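Local coordinates for glycerophosphodiester phosphodiesterase (Parabacteroides distasonis, PDB 3NO3), which belongs to the glycerophosphoryl diester phosphodiesterase family, which adopts a TIM-barrel fold, and holds a magnesium ion through acidic side chains, at residues L74-S77 with L82-L85; S38-H43 with Q87-A92; K208-M213 with I221-P226; K6-R11 with T198-T203. All blocks are in the same frame, centred on the assembly; numbering follows the deposited sequence.

Overall arrangement
The chain enters the barrel at strand 6-9, the first half of interaction 4, whose partner at 198-203 comes only after most of the barrel has been built. Within that span, interaction 2 joins the metal-bearing strand 37-44 to helix 85-94, and inside it lies interaction 1, a short closure between 74-77 and 82-85. These two touch where Leu85 packs on Phe40 and Pro83 on Tyr88. Interactions 2 and 4 touch where Glu39 bonds the backbone of strand 6-9 and of Arg11. Interaction 3 follows in series, packing helix 207-216 on strand 220-223. No loops cross. Strand 220-223 runs between the two strands of interaction 4, and its Thr222 meets Asn200 and His10.

Interaction 1 (L74-S77 with L82-L85); sequences LQLS and LPTL
Leu74 and Leu82 are joined through their backbones: the amide N of Leu82 donates to the carbonyl O of Leu74 over 3.0 Å, and the bond is fairly straight at its hydrogen, 154°. It closes a small loop of chain with no helix or strand in it, and it is the one hydrogen bond between the two segments. The CB of Leu82 stands 3.8 Å from that same Leu74 O, flanking the bond with hydrocarbon.

The apolar part belongs to Leu76. With CG anti to its carbonyl carbon (chi1 -54°), the side chain is directed across to the second segment, where its two methyls divide the work. CD1 meets the ring of Pro83 at CD, 4.0 Å away, the two side chains reaching toward one another, while CD2 lies 4.2 Å from the CA of Leu82. The side chain of Leu82 packs on Leu71 of helix 68-71, and Leu76 also touches Ser23 and Tyr53, which makes this a buried patch.

Polar links beyond the pair tie both segments to their surroundings. Gln75 O receives a hydrogen bond from Gln59 NE2, Pro83 is backbone-bonded to Val52, and Thr84, as the N-cap of helix 85-94, binds the N of Gln87 through OG1. The arrangement is a compact loop closure at the end of the long connection between strand 37-44 and helix 85-94, consistent with the insertion that relatives in this family carry at this point of the TIM barrel.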
loop_
_atom_site.group_PDB
_atom_site.type_symbol
_atom_site.label_atom_id
_atom_site.label_comp_id
_atom_site.label_asym_id
_atom_site.label_seq_id
_atom_site.Cartn_x
_atom_site.Cartn_y
_atom_site.Cartn_z
ATOM N N LEU A 74 -17.327 -0.291 15.500
ATOM C CA LEU A 74 -17.230 1.022 14.862
ATOM C C LEU A 74 -17.403 0.888 13.347
ATOM O O LEU A 74 -16.960 -0.088 12.771
ATOM C CB LEU A 74 -15.925 1.722 15.219
ATOM C CG LEU A 74 -15.599 2.001 16.707
ATOM C CD1 LEU A 74 -14.239 2.686 16.818
ATOM C CD2 LEU A 74 -16.694 2.836 17.394
ATOM N N GLN A 75 -18.082 1.863 12.724
ATOM C CA GLN A 75 -18.443 1.785 11.308
ATOM C C GLN A 75 -17.638 2.711 10.423
ATOM O O GLN A 75 -17.219 3.778 10.860
ATOM C CB GLN A 75 -19.935 2.054 11.114
ATOM C CG GLN A 75 -20.784 0.844 11.431
ATOM C CD GLN A 75 -22.259 1.173 11.440
ATOM O OE1 GLN A 75 -22.865 1.474 10.397
ATOM N NE2 GLN A 75 -22.847 1.121 12.629
ATOM N N LEU A 76 -17.441 2.296 9.156
ATOM C CA LEU A 76 -16.781 3.077 8.144
ATOM C C LEU A 76 -17.781 4.057 7.553
ATOM O O LEU A 76 -18.958 3.981 7.870
ATOM C CB LEU A 76 -16.198 2.192 7.025
ATOM C CG LEU A 76 -15.250 1.059 7.466
ATOM C CD1 LEU A 76 -14.548 0.461 6.261
ATOM C CD2 LEU A 76 -14.245 1.573 8.546
ATOM N N SER A 77 -17.286 4.938 6.681
ATOM C CA SER A 77 -18.115 5.971 6.027
ATOM C C SER A 77 -19.274 5.437 5.206
ATOM O O SER A 77 -20.256 6.177 5.002
ATOM C CB SER A 77 -17.239 6.913 5.178
ATOM O OG SER A 77 -16.674 6.285 4.042
ATOM N N LEU A 82 -15.562 -1.954 10.938
ATOM C CA LEU A 82 -14.111 -1.927 10.873
ATOM C C LEU A 82 -13.597 -3.287 10.430
ATOM O O LEU A 82 -13.882 -4.240 11.113
ATOM C CB LEU A 82 -13.524 -1.599 12.252
ATOM C CG LEU A 82 -12.008 -1.557 12.384
ATOM C CD1 LEU A 82 -11.415 -0.439 11.505
ATOM C CD2 LEU A 82 -11.630 -1.387 13.867
ATOM N N PRO A 83 -12.832 -3.390 9.300
ATOM C CA PRO A 83 -12.415 -4.739 8.899
ATOM C C PRO A 83 -11.248 -5.260 9.732
ATOM O O PRO A 83 -10.313 -4.496 10.035
ATOM C CB PRO A 83 -11.942 -4.553 7.444
ATOM C CG PRO A 83 -12.527 -3.295 6.981
ATOM C CD PRO A 83 -12.590 -2.426 8.218
ATOM N N THR A 84 -11.269 -6.536 10.063
ATOM C CA THR A 84 -10.032 -7.201 10.488
ATOM C C THR A 84 -9.214 -7.429 9.231
ATOM O O THR A 84 -9.759 -7.506 8.111
ATOM C CB THR A 84 -10.262 -8.524 11.225
ATOM O OG1 THR A 84 -10.917 -9.446 10.355
ATOM C CG2 THR A 84 -11.132 -8.328 12.508
ATOM N N LEU A 85 -7.904 -7.555 9.405
ATOM C CA LEU A 85 -7.030 -7.941 8.309
ATOM C C LEU A 85 -7.441 -9.306 7.793
ATOM O O LEU A 85 -7.491 -9.523 6.577
ATOM C CB LEU A 85 -5.554 -7.978 8.732
ATOM C CG LEU A 85 -4.563 -8.465 7.633
ATOM C CD1 LEU A 85 -4.641 -7.493 6.384
ATOM C CD2 LEU A 85 -3.080 -8.612 8.226
#

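Interaction 2 (S38-H43 with Q87-A92); sequences SEFDVH and QYLKRA. With MG (magnesium ion), chain B.
Phe40 and Tyr88 meet by their rings, the two side chains running alongside one another in opposing senses. CE2 of Tyr88 comes 3.6 Å from CG of Phe40 and 3.7 Å from its CB, while CD2 of Tyr88 lies over one face of the Phe40 ring, toward the rim. The planes are inclined at 49°, with centroids 5.0 Å apart, an oblique pairing. Phe40 holds its CG between the backbone N and the carbonyl carbon (chi1 58°), a crowded position, and its ring also meets Phe102 of strand 99-104. Leu89, next along the helix, adds CD2 at 4.4 Å from Phe40 CZ.

This is the strand-against-helix layer of a TIM barrel, and strand 37-44 shows the usual alternation within it. Phe40 points outward to helix 85-94, whereas Glu39 and Asp41 turn to the inside and bind magnesium through OE2 and OD1; Glu103 belongs to the same site. Their second oxygens, Glu39 OE1 and Asp41 OD2, both accept from one metal-bound water, a tie that should limit rotation of either carboxylate.

The hydroxyl of Tyr88 reaches past Phe40 to another water, which lies in the plane of the tyrosine ring, 2.9 Å from Tyr88 OH. That water donates to Glu39 O and also bonds Ser38 OG, linking the helix to the backbone of a metal-binding residue.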
loop_
_atom_site.group_PDB
_atom_site.type_symbol
_atom_site.label_atom_id
_atom_site.label_comp_id
_atom_site.label_asym_id
_atom_site.label_seq_id
_atom_site.Cartn_x
_atom_site.Cartn_y
_atom_site.Cartn_z
ATOM N N SER A 38 -4.379 -2.989 -5.083
ATOM C CA SER A 38 -5.227 -2.313 -4.111
ATOM C C SER A 38 -4.428 -2.143 -2.820
ATOM O O SER A 38 -3.973 -3.130 -2.225
ATOM C CB SER A 38 -6.506 -3.104 -3.851
ATOM O OG SER A 38 -7.543 -2.247 -3.360
ATOM N N GLU A 39 -4.265 -0.885 -2.400
ATOM C CA GLU A 39 -3.516 -0.524 -1.194
ATOM C C GLU A 39 -4.453 -0.388 0.004
ATOM O O GLU A 39 -5.630 0.019 -0.127
ATOM C CB GLU A 39 -2.722 0.757 -1.440
ATOM C CG GLU A 39 -1.779 1.154 -0.313
ATOM C CD GLU A 39 -2.308 2.207 0.648
ATOM O OE1 GLU A 39 -3.485 2.656 0.591
ATOM O OE2 GLU A 39 -1.470 2.695 1.469
ATOM N N PHE A 40 -3.921 -0.776 1.159
ATOM C CA PHE A 40 -4.651 -0.683 2.406
ATOM C C PHE A 40 -3.697 -0.534 3.596
ATOM O O PHE A 40 -2.536 -0.944 3.510
ATOM C CB PHE A 40 -5.618 -1.892 2.524
ATOM C CG PHE A 40 -4.934 -3.204 2.451
ATOM C CD1 PHE A 40 -4.459 -3.814 3.599
ATOM C CD2 PHE A 40 -4.738 -3.842 1.232
ATOM C CE1 PHE A 40 -3.808 -5.029 3.515
ATOM C CE2 PHE A 40 -4.090 -5.055 1.161
ATOM C CZ PHE A 40 -3.626 -5.646 2.312
ATOM N N ASP A 41 -4.211 0.061 4.690
ATOM C CA ASP A 41 -3.416 0.422 5.841
ATOM C C ASP A 41 -3.732 -0.462 7.042
ATOM O O ASP A 41 -4.897 -0.693 7.358
ATOM C CB ASP A 41 -3.680 1.870 6.191
ATOM C CG ASP A 41 -3.492 2.771 5.021
ATOM O OD1 ASP A 41 -2.349 2.829 4.520
ATOM O OD2 ASP A 41 -4.437 3.468 4.588
ATOM N N VAL A 42 -2.697 -0.955 7.707
ATOM C CA VAL A 42 -2.860 -1.969 8.763
ATOM C C VAL A 42 -2.256 -1.502 10.102
ATOM O O VAL A 42 -1.132 -1.016 10.126
ATOM C CB VAL A 42 -2.253 -3.281 8.327
ATOM C CG1 VAL A 42 -2.456 -4.398 9.444
ATOM C CG2 VAL A 42 -2.842 -3.720 6.952
ATOM N N HIS A 43 -3.028 -1.654 11.192
ATOM C CA HIS A 43 -2.569 -1.450 12.574
ATOM C C HIS A 43 -2.736 -2.746 13.388
ATOM O O HIS A 43 -3.650 -3.534 13.135
ATOM C CB HIS A 43 -3.442 -0.458 13.306
ATOM C CG HIS A 43 -3.521 0.899 12.708
ATOM N ND1 HIS A 43 -2.794 1.959 13.194
ATOM C CD2 HIS A 43 -4.333 1.403 11.747
ATOM C CE1 HIS A 43 -3.107 3.046 12.512
ATOM N NE2 HIS A 43 -4.028 2.734 11.618
ATOM N N GLN A 87 -10.431 -10.636 7.675
ATOM C CA GLN A 87 -11.585 -10.423 6.758
ATOM C C GLN A 87 -11.161 -9.851 5.410
ATOM O O GLN A 87 -11.693 -10.231 4.324
ATOM C CB GLN A 87 -12.600 -9.469 7.388
ATOM C CG GLN A 87 -13.412 -10.117 8.529
ATOM C CD GLN A 87 -14.022 -9.139 9.484
ATOM O OE1 GLN A 87 -13.973 -7.912 9.286
ATOM N NE2 GLN A 87 -14.648 -9.672 10.519
ATOM N N TYR A 88 -10.225 -8.915 5.452
ATOM C CA TYR A 88 -9.740 -8.229 4.234
ATOM C C TYR A 88 -9.080 -9.240 3.336
ATOM O O TYR A 88 -9.372 -9.293 2.126
ATOM C CB TYR A 88 -8.781 -7.057 4.572
ATOM C CG TYR A 88 -9.000 -5.819 3.722
ATOM C CD1 TYR A 88 -10.090 -4.999 3.948
ATOM C CD2 TYR A 88 -8.127 -5.473 2.695
ATOM C CE1 TYR A 88 -10.329 -3.850 3.180
ATOM C CE2 TYR A 88 -8.353 -4.314 1.933
ATOM C CZ TYR A 88 -9.445 -3.514 2.188
ATOM O OH TYR A 88 -9.685 -2.404 1.388
ATOM N N LEU A 89 -8.242 -10.092 3.936
ATOM C CA LEU A 89 -7.556 -11.143 3.215
ATOM C C LEU A 89 -8.457 -12.281 2.753
ATOM O O LEU A 89 -8.220 -12.817 1.674
ATOM C CB LEU A 89 -6.386 -11.691 4.059
ATOM C CG LEU A 89 -5.347 -10.592 4.366
ATOM C CD1 LEU A 89 -4.203 -11.203 5.150
ATOM C CD2 LEU A 89 -4.843 -9.820 3.122
ATOM N N LYS A 90 -9.487 -12.639 3.520
ATOM C CA LYS A 90 -10.422 -13.668 3.086
ATOM C C LYS A 90 -11.106 -13.197 1.789
ATOM O O LYS A 90 -11.279 -13.974 0.838
ATOM C CB LYS A 90 -11.440 -13.970 4.199
ATOM C CG LYS A 90 -12.532 -15.017 3.891
ATOM C CD LYS A 90 -13.317 -15.411 5.169
ATOM C CE LYS A 90 -14.565 -16.269 4.907
ATOM N NZ LYS A 90 -15.588 -15.595 4.033
ATOM N N ARG A 91 -11.485 -11.921 1.737
ATOM C CA ARG A 91 -12.124 -11.379 0.518
ATOM C C ARG A 91 -11.120 -11.301 -0.649
ATOM O O ARG A 91 -11.429 -11.715 -1.763
ATOM C CB ARG A 91 -12.744 -9.990 0.803
ATOM C CG ARG A 91 -13.595 -9.391 -0.366
ATOM C CD ARG A 91 -14.863 -10.146 -0.588
ATOM N NE ARG A 91 -15.534 -9.822 -1.841
ATOM C CZ ARG A 91 -15.336 -10.424 -3.022
ATOM N NH1 ARG A 91 -14.425 -11.382 -3.211
ATOM N NH2 ARG A 91 -16.063 -10.033 -4.066
ATOM N N ALA A 92 -9.913 -10.828 -0.356
ATOM C CA ALA A 92 -8.845 -10.694 -1.360
ATOM C C ALA A 92 -8.451 -12.011 -1.977
ATOM O O ALA A 92 -8.161 -12.064 -3.190
ATOM C CB ALA A 92 -7.634 -10.002 -0.763
HETATM MG MG MG B . -1.518 4.067 3.068
HETATM O O HOH W 1 -7.585 -1.905 -0.614
HETATM O O HOH W 2 -3.519 4.577 2.452
HETATM O O HOH W 3 -1.714 5.714 4.421
#

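Interaction 3 (K208-M213 with I221-P226); sequences KLMEEM and ITTDLP
Met210, present as selenomethionine, pushes its terminal methyl into the turn that follows strand 220-223. Beyond CG the chain is fully extended, and with CG anti to the carbonyl carbon (chi1 -70°) it carries CE away from the helix and across Thr223 at about a right angle. There CE finds three neighbours: Thr223 OG1 at 3.6 Å, Leu225 O at 3.7 Å and Leu225 CB at 4.1 Å. Ile221 fills the other half of the tight zone, setting CD1 3.9 Å from the carbonyl O of Met210. Helix 226-236 also touches Met210, through Thr229 and Ile232 among others.

Packing thins out toward Met213, whose CB stands 4.4 Å from Ile221 CD1; the rest of that side chain bends away, and the residue rests on Val201. Leu225 closes the tight zone with its O and CB, yet as a whole stays partly exposed at the margin. The outward flank of the helix is polar, with Glu211 in a salt bridge to Arg236 and Glu212 bonded to Gln183.

The short helix and strand segments run nearly antiparallel, at 161° with axes 10.4 Å apart, as expected in the beta-alpha-beta crossover that links strands 198-202 and 220-223 through helix 207-216. No hydrogen bond spans the contact. Thr223 OG1 accepts from the N of Leu225 at 2.9 Å in an ST turn and bonds Val204 O in the loop after strand 198-202. Helix and strand are therefore held here by dispersion and burial, the selenomethionine methyl meeting a hydroxyl already engaged.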
loop_
_atom_site.group_PDB
_atom_site.type_symbol
_atom_site.label_atom_id
_atom_site.label_comp_id
_atom_site.label_asym_id
_atom_site.label_seq_id
_atom_site.Cartn_x
_atom_site.Cartn_y
_atom_site.Cartn_z
ATOM N N LYS A 208 -2.198 16.271 -15.134
ATOM C CA LYS A 208 -0.893 16.771 -15.631
ATOM C C LYS A 208 0.261 16.063 -14.882
ATOM O O LYS A 208 1.250 15.620 -15.487
ATOM C CB LYS A 208 -0.802 18.307 -15.479
ATOM C CG LYS A 208 0.370 18.967 -16.202
ATOM N N LEU A 209 0.087 15.915 -13.577
ATOM C CA LEU A 209 1.033 15.173 -12.727
ATOM C C LEU A 209 1.121 13.661 -13.055
ATOM O O LEU A 209 2.237 13.102 -13.118
ATOM C CB LEU A 209 0.721 15.424 -11.239
ATOM C CG LEU A 209 1.754 14.993 -10.175
ATOM C CD1 LEU A 209 3.157 15.684 -10.348
ATOM C CD2 LEU A 209 1.180 15.249 -8.790
HETATM N N MSE A 210 -0.023 13.000 -13.277
HETATM C CA MSE A 210 -0.025 11.588 -13.761
HETATM C C MSE A 210 0.841 11.440 -15.030
HETATM O O MSE A 210 1.728 10.582 -15.108
HETATM C CB MSE A 210 -1.450 11.091 -14.064
HETATM C CG MSE A 210 -2.359 10.881 -12.811
HETATM SE SE MSE A 210 -4.124 10.456 -13.433
HETATM C CE MSE A 210 -5.075 10.334 -11.708
ATOM N N GLU A 211 0.601 12.323 -15.998
ATOM C CA GLU A 211 1.411 12.362 -17.226
ATOM C C GLU A 211 2.882 12.581 -16.969
ATOM O O GLU A 211 3.680 11.856 -17.542
ATOM C CB GLU A 211 0.889 13.393 -18.245
ATOM C CG GLU A 211 -0.511 13.048 -18.706
ATOM C CD GLU A 211 -0.688 13.067 -20.205
ATOM O OE1 GLU A 211 -0.195 12.129 -20.905
ATOM O OE2 GLU A 211 -1.351 14.026 -20.663
ATOM N N GLU A 212 3.208 13.527 -16.086
ATOM C CA GLU A 212 4.601 13.804 -15.654
ATOM C C GLU A 212 5.278 12.553 -15.087
ATOM O O GLU A 212 6.403 12.210 -15.458
ATOM C CB GLU A 212 4.644 14.940 -14.604
ATOM C CG GLU A 212 6.041 15.503 -14.216
ATOM C CD GLU A 212 5.927 16.710 -13.298
ATOM O OE1 GLU A 212 5.296 17.706 -13.695
ATOM O OE2 GLU A 212 6.458 16.692 -12.189
HETATM N N MSE A 213 4.581 11.852 -14.196
HETATM C CA MSE A 213 5.125 10.624 -13.566
HETATM C C MSE A 213 5.249 9.437 -14.546
HETATM O O MSE A 213 6.211 8.669 -14.463
HETATM C CB MSE A 213 4.287 10.249 -12.322
HETATM C CG MSE A 213 4.313 11.311 -11.214
HETATM SE SE MSE A 213 6.066 11.608 -10.509
HETATM C CE MSE A 213 6.610 13.232 -11.447
ATOM N N ILE A 221 1.807 4.053 -10.161
ATOM C CA ILE A 221 1.184 5.261 -9.660
ATOM C C ILE A 221 0.109 4.858 -8.624
ATOM O O ILE A 221 -0.778 4.067 -8.956
ATOM C CB ILE A 221 0.539 6.056 -10.770
ATOM C CG1 ILE A 221 1.600 6.802 -11.615
ATOM C CG2 ILE A 221 -0.435 7.097 -10.202
ATOM C CD1 ILE A 221 0.960 7.484 -12.858
ATOM N N THR A 222 0.207 5.413 -7.417
ATOM C CA THR A 222 -0.758 5.224 -6.332
ATOM C C THR A 222 -1.670 6.428 -6.354
ATOM O O THR A 222 -1.207 7.571 -6.254
ATOM C CB THR A 222 -0.070 5.053 -4.956
ATOM O OG1 THR A 222 0.690 3.850 -4.977
ATOM C CG2 THR A 222 -1.109 4.965 -3.796
ATOM N N THR A 223 -2.964 6.198 -6.521
ATOM C CA THR A 223 -3.897 7.296 -6.809
ATOM C C THR A 223 -5.271 7.066 -6.187
ATOM O O THR A 223 -5.702 5.921 -6.049
ATOM C CB THR A 223 -4.066 7.472 -8.359
ATOM O OG1 THR A 223 -5.019 8.516 -8.639
ATOM C CG2 THR A 223 -4.525 6.176 -9.012
ATOM N N ASP A 224 -5.952 8.172 -5.857
ATOM C CA ASP A 224 -7.398 8.144 -5.499
ATOM C C ASP A 224 -8.338 8.206 -6.702
ATOM O O ASP A 224 -9.547 8.139 -6.495
ATOM C CB ASP A 224 -7.757 9.288 -4.533
ATOM C CG ASP A 224 -7.059 9.166 -3.163
ATOM O OD1 ASP A 224 -6.766 8.030 -2.709
ATOM O OD2 ASP A 224 -6.835 10.225 -2.529
ATOM N N LEU A 225 -7.813 8.380 -7.919
ATOM C CA LEU A 225 -8.619 8.399 -9.163
ATOM C C LEU A 225 -8.068 7.355 -10.143
ATOM O O LEU A 225 -7.574 7.712 -11.207
ATOM C CB LEU A 225 -8.607 9.816 -9.780
ATOM C CG LEU A 225 -9.241 10.946 -8.934
ATOM C CD1 LEU A 225 -9.017 12.356 -9.575
ATOM C CD2 LEU A 225 -10.727 10.739 -8.742
ATOM N N PRO A 226 -8.147 6.048 -9.771
ATOM C CA PRO A 226 -7.484 4.998 -10.579
ATOM C C PRO A 226 -7.999 4.870 -12.036
ATOM O O PRO A 226 -7.197 4.603 -12.937
ATOM C CB PRO A 226 -7.750 3.712 -9.783
ATOM C CG PRO A 226 -8.904 4.012 -8.926
ATOM C CD PRO A 226 -8.772 5.465 -8.576
#

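Interaction 4 (K6-R11 with T198-T203); sequences KVIAHR and TSNVWT
The imidazole of His10 lies flat against Thr203, whose OG1 stands over the centre of the ring, 3.4 Å above its plane. That oxygen is 3.5 Å from His10 CE1 and equally 3.5 Å from NE2, while the methyl CG2 lies over the same face, nearest ND1 at 3.6 Å. The two side chains cross at about a right angle. On the opposite face the ring is backed by the CG of Arg11, so it is sandwiched between two neighbours. His10 reaches this slot with CG turned anti to its N (chi1 -172°), and Thr203 is delivered to it after a cis peptide bond from Trp202.

Toward the N-terminal ends of the strands, Ile8 and Asn200 meet more lightly. The methyl CD1 of Ile8 approaches the amide ND2 of Asn200 to 3.4 Å, a close van der Waals contact between an apolar tip and a polar group. The amide's other end, OD1, bonds to Thr222 OG1.

Strands 6-9 and 198-202 are not direct partners: strand 220-223 runs between them, and these side chains meet on the inner side of the barrel, where residues of alternate strands converge. No hydrogen bond joins the two segments. Instead the His10 ring is held at its rim, ND1 binding Asp224 OD1 and NE2 a glycerol that probably came from the crystallisation liquor. With the magnesium about 4 Å from its side chain, clamping on both faces together with the bond to Asp224 would leave the imidazole little freedom to rotate and keep NE2 directed into the metal-bearing pocket.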
loop_
_atom_site.group_PDB
_atom_site.type_symbol
_atom_site.label_atom_id
_atom_site.label_comp_id
_atom_site.label_asym_id
_atom_site.label_seq_id
_atom_site.Cartn_x
_atom_site.Cartn_y
_atom_site.Cartn_z
ATOM N N LYS A 6 1.882 0.916 -14.059
ATOM C CA LYS A 6 0.663 0.221 -13.634
ATOM C C LYS A 6 -0.010 0.986 -12.488
ATOM O O LYS A 6 0.611 1.842 -11.826
ATOM C CB LYS A 6 1.019 -1.230 -13.269
ATOM C CG LYS A 6 1.450 -2.106 -14.519
ATOM C CD LYS A 6 2.077 -3.495 -14.147
ATOM C CE LYS A 6 2.733 -4.220 -15.374
ATOM N N VAL A 7 -1.275 0.671 -12.240
ATOM C CA VAL A 7 -2.143 1.490 -11.380
ATOM C C VAL A 7 -2.458 0.791 -10.048
ATOM O O VAL A 7 -2.948 -0.368 -10.031
ATOM C CB VAL A 7 -3.449 1.831 -12.085
ATOM C CG1 VAL A 7 -4.275 2.801 -11.187
ATOM C CG2 VAL A 7 -3.165 2.463 -13.484
ATOM N N ILE A 8 -2.178 1.514 -8.949
ATOM C CA ILE A 8 -2.522 1.122 -7.583
ATOM C C ILE A 8 -3.628 2.046 -7.045
ATOM O O ILE A 8 -3.450 3.270 -6.961
ATOM C CB ILE A 8 -1.287 1.149 -6.664
ATOM C CG1 ILE A 8 -0.347 0.024 -7.068
ATOM C CG2 ILE A 8 -1.679 1.022 -5.175
ATOM C CD1 ILE A 8 1.067 0.145 -6.555
ATOM N N ALA A 9 -4.772 1.445 -6.697
ATOM C CA ALA A 9 -5.882 2.124 -6.056
ATOM C C ALA A 9 -5.581 2.341 -4.584
ATOM O O ALA A 9 -5.692 1.401 -3.764
ATOM C CB ALA A 9 -7.181 1.314 -6.222
ATOM N N HIS A 10 -5.203 3.579 -4.255
ATOM C CA HIS A 10 -4.897 4.018 -2.897
ATOM C C HIS A 10 -6.142 3.835 -2.014
ATOM O O HIS A 10 -7.197 4.412 -2.337
ATOM C CB HIS A 10 -4.559 5.527 -2.927
ATOM C CG HIS A 10 -4.036 6.065 -1.624
ATOM N ND1 HIS A 10 -4.571 7.174 -0.993
ATOM C CD2 HIS A 10 -2.952 5.696 -0.893
ATOM C CE1 HIS A 10 -3.846 7.445 0.079
ATOM N NE2 HIS A 10 -2.882 6.543 0.183
ATOM N N ARG A 11 -6.008 3.049 -0.935
ATOM C CA ARG A 11 -7.131 2.702 -0.002
ATOM C C ARG A 11 -8.270 1.935 -0.701
ATOM O O ARG A 11 -9.408 1.970 -0.254
ATOM C CB ARG A 11 -7.653 3.941 0.745
ATOM C CG ARG A 11 -6.514 4.658 1.497
ATOM C CD ARG A 11 -6.888 5.928 2.184
ATOM N NE ARG A 11 -5.676 6.620 2.633
ATOM C CZ ARG A 11 -5.651 7.810 3.259
ATOM N NH1 ARG A 11 -6.755 8.464 3.589
ATOM N NH2 ARG A 11 -4.500 8.331 3.598
ATOM N N THR A 198 11.820 -1.372 -8.098
ATOM C CA THR A 198 10.634 -0.632 -8.580
ATOM C C THR A 198 10.495 0.797 -7.989
ATOM O O THR A 198 10.979 1.096 -6.881
ATOM C CB THR A 198 9.344 -1.409 -8.373
ATOM O OG1 THR A 198 9.098 -1.594 -6.968
ATOM C CG2 THR A 198 9.453 -2.729 -9.106
ATOM N N SER A 199 9.839 1.664 -8.754
ATOM C CA SER A 199 9.522 3.018 -8.306
ATOM C C SER A 199 7.997 3.146 -8.258
ATOM O O SER A 199 7.322 2.734 -9.193
ATOM C CB SER A 199 10.140 4.045 -9.248
ATOM O OG SER A 199 9.742 3.834 -10.569
ATOM N N ASN A 200 7.476 3.686 -7.166
ATOM C CA ASN A 200 6.019 3.916 -6.963
ATOM C C ASN A 200 5.907 5.356 -6.448
ATOM O O ASN A 200 6.845 5.857 -5.788
ATOM C CB ASN A 200 5.498 2.858 -5.986
ATOM C CG ASN A 200 3.971 2.859 -5.764
ATOM O OD1 ASN A 200 3.193 3.687 -6.277
ATOM N ND2 ASN A 200 3.552 1.872 -4.974
ATOM N N VAL A 201 4.822 6.048 -6.831
ATOM C CA VAL A 201 4.630 7.430 -6.431
ATOM C C VAL A 201 3.210 7.619 -5.870
ATOM O O VAL A 201 2.267 7.048 -6.398
ATOM C CB VAL A 201 4.932 8.415 -7.600
ATOM C CG1 VAL A 201 3.978 8.213 -8.819
ATOM C CG2 VAL A 201 4.922 9.855 -7.099
ATOM N N TRP A 202 3.087 8.404 -4.793
ATOM C CA TRP A 202 1.786 8.631 -4.117
ATOM C C TRP A 202 1.569 10.120 -3.786
ATOM O O TRP A 202 2.548 10.867 -3.766
ATOM C CB TRP A 202 1.682 7.801 -2.820
ATOM C CG TRP A 202 2.766 8.041 -1.803
ATOM C CD1 TRP A 202 3.938 7.363 -1.682
ATOM C CD2 TRP A 202 2.764 9.016 -0.746
ATOM N NE1 TRP A 202 4.681 7.863 -0.663
ATOM C CE2 TRP A 202 3.981 8.870 -0.051
ATOM C CE3 TRP A 202 1.841 9.987 -0.308
ATOM C CZ2 TRP A 202 4.328 9.680 1.054
ATOM C CZ3 TRP A 202 2.179 10.784 0.801
ATOM C CH2 TRP A 202 3.420 10.637 1.454
ATOM N N THR A 203 0.331 10.601 -3.572
ATOM C CA THR A 203 -0.926 10.020 -4.017
ATOM C C THR A 203 -1.259 10.953 -5.170
ATOM O O THR A 203 -1.439 12.134 -4.933
ATOM C CB THR A 203 -1.950 10.005 -2.874
ATOM O OG1 THR A 203 -1.491 9.057 -1.896
ATOM C CG2 THR A 203 -3.304 9.542 -3.346
#